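Local coordinates for topoisomerase IV subunit A (PDB 1ZVT), which forms part of the bacterial type II topoisomerase that decatenates DNA, its C-terminal domain probably binding the DNA and helping to set substrate preference, at residues 203-207 / 208-212; 91-94 / 95-98. All coordinates share one frame; numbering follows the deposited sequence.

Overall arrangement
The two contacts sit on opposite sides of the chain's centre, 33 Å apart between their centres, with about 21 Å separating their nearest atoms. Contact 2 comes first along the chain: residues 91-98 turn from strand 86-90, at the edge of one four-stranded antiparallel sheet, into strand 97-101, an inner strand of the next. Contact 1 follows as the hairpin of strands 201-206 and 209-213, in a separate sheet completed by strand 240-244. One is thus a passage between successive sheets and the other a reversal within a single sheet, two of the kinds of connection found in this beta-pinwheel domain, which probably binds DNA.

Contact 1. Residues 203-207 / 208-212; sequences TIHVG and KRKIK
With CG anti to its carbonyl carbon (chi1 -50°), the ring of H205 stands beside the side chain of K210, whose own CG is anti to the backbone N (chi1 -168°). Both project from the same face of the hairpin, and K210 CG settles over one face of the imidazole, offset toward its rim, in a CH-pi contact 4.0 Å from the ring centroid. The polar end of the ring looks elsewhere: NE2 is hydrogen-bonded to E242, on strand 240-244, which should fix the ring's rotation while the lysine methylene covers it. On this face T203 also brings its methyl CG2 to 4.0 Å from K210 CG. The other face carries I204, V206, R209 and I211. There I204 CB meets I211 CG1 at 4.0 Å, and V206 CG2 approaches the edge of the R209 guanidinium, near its plane, 4.2 Å from NE. Beneath these side chains the backbones of I204 and I211 bond reciprocally, I204 N to I211 O at 2.8 Å and I211 N to I204 O at 2.9 Å, both nearly straight. Nearer the bend, V206 N reaches R209 O at 3.0 Å, whereas R209 N returns to V206 O from above the carbonyl plane. G207 supplies the positive phi (54°) of the reversal. The whole is a beta hairpin with a two-residue loop, closed by a type II' turn from V206 to R209, with strand 209-213 outermost and strand 201-206 in the middle of the antiparallel sheet.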
# COMPACT_ATOMS: atom_id res chain seq x y z
N THR A 203 -7.32 -8.40 15.88
CA THR A 203 -8.49 -9.25 15.96
C THR A 203 -8.87 -9.54 14.52
O THR A 203 -9.07 -8.62 13.75
CB THR A 203 -9.63 -8.55 16.69
OG1 THR A 203 -9.21 -8.23 18.03
CG2 THR A 203 -10.85 -9.42 16.76
N ILE A 204 -8.96 -10.82 14.18
CA ILE A 204 -9.15 -11.23 12.79
C ILE A 204 -10.42 -12.05 12.72
O ILE A 204 -10.60 -12.98 13.51
CB ILE A 204 -7.92 -12.06 12.29
CG1 ILE A 204 -6.62 -11.26 12.43
CG2 ILE A 204 -8.12 -12.55 10.85
CD1 ILE A 204 -5.36 -12.03 12.06
N HIS A 205 -11.31 -11.73 11.76
CA HIS A 205 -12.53 -12.49 11.59
C HIS A 205 -12.58 -13.15 10.24
O HIS A 205 -12.10 -12.59 9.26
CB HIS A 205 -13.75 -11.59 11.70
CG HIS A 205 -13.76 -10.71 12.90
ND1 HIS A 205 -14.76 -10.76 13.84
CD2 HIS A 205 -12.90 -9.75 13.32
CE1 HIS A 205 -14.53 -9.87 14.78
NE2 HIS A 205 -13.41 -9.23 14.48
N VAL A 206 -13.11 -14.36 10.21
CA VAL A 206 -13.46 -15.04 8.98
C VAL A 206 -14.90 -15.48 9.22
O VAL A 206 -15.13 -16.45 9.96
CB VAL A 206 -12.60 -16.33 8.77
CG1 VAL A 206 -13.06 -17.08 7.54
CG2 VAL A 206 -11.08 -16.02 8.71
N GLY A 207 -15.84 -14.79 8.59
CA GLY A 207 -17.27 -15.01 8.89
C GLY A 207 -17.51 -14.86 10.39
O GLY A 207 -17.06 -13.87 11.00
N LYS A 208 -18.16 -15.85 10.98
CA LYS A 208 -18.51 -15.82 12.40
C LYS A 208 -17.44 -16.48 13.30
O LYS A 208 -17.73 -16.83 14.45
CB LYS A 208 -19.89 -16.46 12.65
CG LYS A 208 -21.06 -15.87 11.85
CD LYS A 208 -21.00 -14.36 11.71
CE LYS A 208 -22.26 -13.80 11.05
NZ LYS A 208 -21.98 -12.49 10.36
N ARG A 209 -16.23 -16.65 12.77
CA ARG A 209 -15.08 -17.15 13.53
C ARG A 209 -14.20 -15.95 13.82
O ARG A 209 -14.05 -15.10 12.95
CB ARG A 209 -14.30 -18.16 12.69
CG ARG A 209 -13.05 -18.72 13.35
CD ARG A 209 -12.10 -19.36 12.33
NE ARG A 209 -10.93 -18.51 12.08
CZ ARG A 209 -9.73 -18.70 12.63
NH1 ARG A 209 -9.51 -19.72 13.45
NH2 ARG A 209 -8.74 -17.87 12.34
N LYS A 210 -13.62 -15.89 15.02
CA LYS A 210 -12.86 -14.74 15.49
C LYS A 210 -11.59 -15.24 16.17
O LYS A 210 -11.64 -16.19 16.93
CB LYS A 210 -13.71 -13.99 16.53
CG LYS A 210 -13.20 -12.62 16.90
CD LYS A 210 -13.36 -12.36 18.39
CE LYS A 210 -14.77 -11.90 18.78
NZ LYS A 210 -14.82 -10.42 19.06
N ILE A 211 -10.44 -14.63 15.87
CA ILE A 211 -9.26 -14.85 16.72
C ILE A 211 -8.67 -13.53 17.16
O ILE A 211 -8.63 -12.58 16.39
CB ILE A 211 -8.15 -15.77 16.12
CG1 ILE A 211 -7.61 -15.21 14.80
CG2 ILE A 211 -8.63 -17.21 15.95
CD1 ILE A 211 -6.14 -15.62 14.51
N LYS A 212 -8.23 -13.49 18.41
CA LYS A 212 -7.64 -12.30 18.98
C LYS A 212 -6.18 -12.61 19.29
O LYS A 212 -5.87 -13.59 20.00
CB LYS A 212 -8.42 -11.86 20.23
CG LYS A 212 -7.93 -10.53 20.81
CD LYS A 212 -8.81 -10.02 21.94
CE LYS A 212 -8.46 -8.55 22.16
NZ LYS A 212 -8.59 -8.06 23.57

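Contact 2. Residues 91-94 / 95-98; sequences MESD and DQKL
S93 and D95 meet through their side chains, S93 OG donating to D95 OD1 at 2.8 Å and arriving nearly along the C-O axis of the carboxylate. Each group sits between its own backbone N and carbonyl carbon (chi1 65° for S93, 64° for D95), which brings hydroxyl and carboxylate together on one side of the bend. Across the same bend Q96 N donates to S93 O at 3.1 Å, well above the carbonyl plane. Alongside, E92 and Q96 cross with CB against CB at 3.8 Å, their carboxylate and amide planes almost perpendicular, 84° apart. A water joins the two polar ends: it donates to E92 OE1 at 2.8 Å and to Q96 OE1 at 3.0 Å, and accepts from S93 N at 3.0 Å. What steadies the amide in turn is its other end, where Q96 NE2 gives a straight bond to K97 O, lying in the carbonyl plane on a lone pair, at 3.2 Å. With an alanine in place of Q96, the water is likely to lose one of its acceptors, K97 O its amide donor, and E92 CB the CG methylene beside it, the CB contact remaining. Farther out, V139 of strand 138-139 touches both E92 and Q96, and the backbones of D94 and Q96 bond to N113 and F112. The arrangement is a type I beta turn leading from one sheet of the beta-pinwheel into strand 97-101 of the next.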
# COMPACT_ATOMS: atom_id res chain seq x y z
N MET A 91 1.12 11.00 -0.09
CA MET A 91 1.70 12.32 0.01
C MET A 91 2.37 12.37 1.38
O MET A 91 1.70 12.38 2.40
CB MET A 91 0.60 13.39 -0.11
CG MET A 91 1.07 14.73 -0.52
SD MET A 91 -0.31 15.75 -1.09
CE MET A 91 0.56 17.15 -1.78
N GLU A 92 3.70 12.36 1.38
CA GLU A 92 4.52 12.26 2.60
C GLU A 92 5.76 13.13 2.46
O GLU A 92 6.05 13.67 1.38
CB GLU A 92 4.96 10.80 2.82
CG GLU A 92 3.81 9.75 2.86
CD GLU A 92 2.91 9.84 4.12
OE1 GLU A 92 3.39 10.31 5.17
OE2 GLU A 92 1.72 9.44 4.09
N SER A 93 6.53 13.24 3.54
CA SER A 93 7.78 13.99 3.50
C SER A 93 8.77 13.20 2.63
O SER A 93 8.64 11.98 2.50
CB SER A 93 8.32 14.20 4.91
OG SER A 93 8.66 12.95 5.49
N ASP A 94 9.74 13.90 2.05
CA ASP A 94 10.68 13.26 1.12
C ASP A 94 11.37 12.05 1.74
O ASP A 94 11.63 11.05 1.07
CB ASP A 94 11.78 14.24 0.69
CG ASP A 94 11.32 15.25 -0.32
OD1 ASP A 94 10.25 15.07 -0.95
OD2 ASP A 94 12.07 16.24 -0.52
N ASP A 95 11.71 12.17 3.02
CA ASP A 95 12.52 11.16 3.70
C ASP A 95 11.70 10.06 4.36
O ASP A 95 12.29 9.16 4.97
CB ASP A 95 13.43 11.83 4.75
CG ASP A 95 12.65 12.51 5.89
OD1 ASP A 95 11.40 12.61 5.83
OD2 ASP A 95 13.29 12.96 6.88
N GLN A 96 10.36 10.12 4.24
CA GLN A 96 9.47 9.18 4.94
C GLN A 96 9.72 7.75 4.48
O GLN A 96 9.64 7.45 3.29
CB GLN A 96 7.98 9.53 4.68
CG GLN A 96 6.99 8.56 5.32
CD GLN A 96 7.08 8.57 6.83
OE1 GLN A 96 6.94 9.63 7.46
NE2 GLN A 96 7.34 7.41 7.42
N LYS A 97 10.00 6.85 5.41
CA LYS A 97 10.17 5.44 5.05
C LYS A 97 8.85 4.75 4.74
O LYS A 97 7.84 4.99 5.41
CB LYS A 97 10.90 4.68 6.16
CG LYS A 97 12.35 5.15 6.37
CD LYS A 97 13.30 4.43 5.42
CE LYS A 97 14.73 4.98 5.49
NZ LYS A 97 15.44 4.59 6.75
N LEU A 98 8.89 3.86 3.73
CA LEU A 98 7.71 3.13 3.26
C LEU A 98 8.09 1.69 3.06
O LEU A 98 9.25 1.38 2.76
CB LEU A 98 7.27 3.67 1.90
CG LEU A 98 7.06 5.17 1.73
CD1 LEU A 98 6.82 5.51 0.27
CD2 LEU A 98 5.85 5.57 2.58
O HOH W 1 5.58 11.85 6.02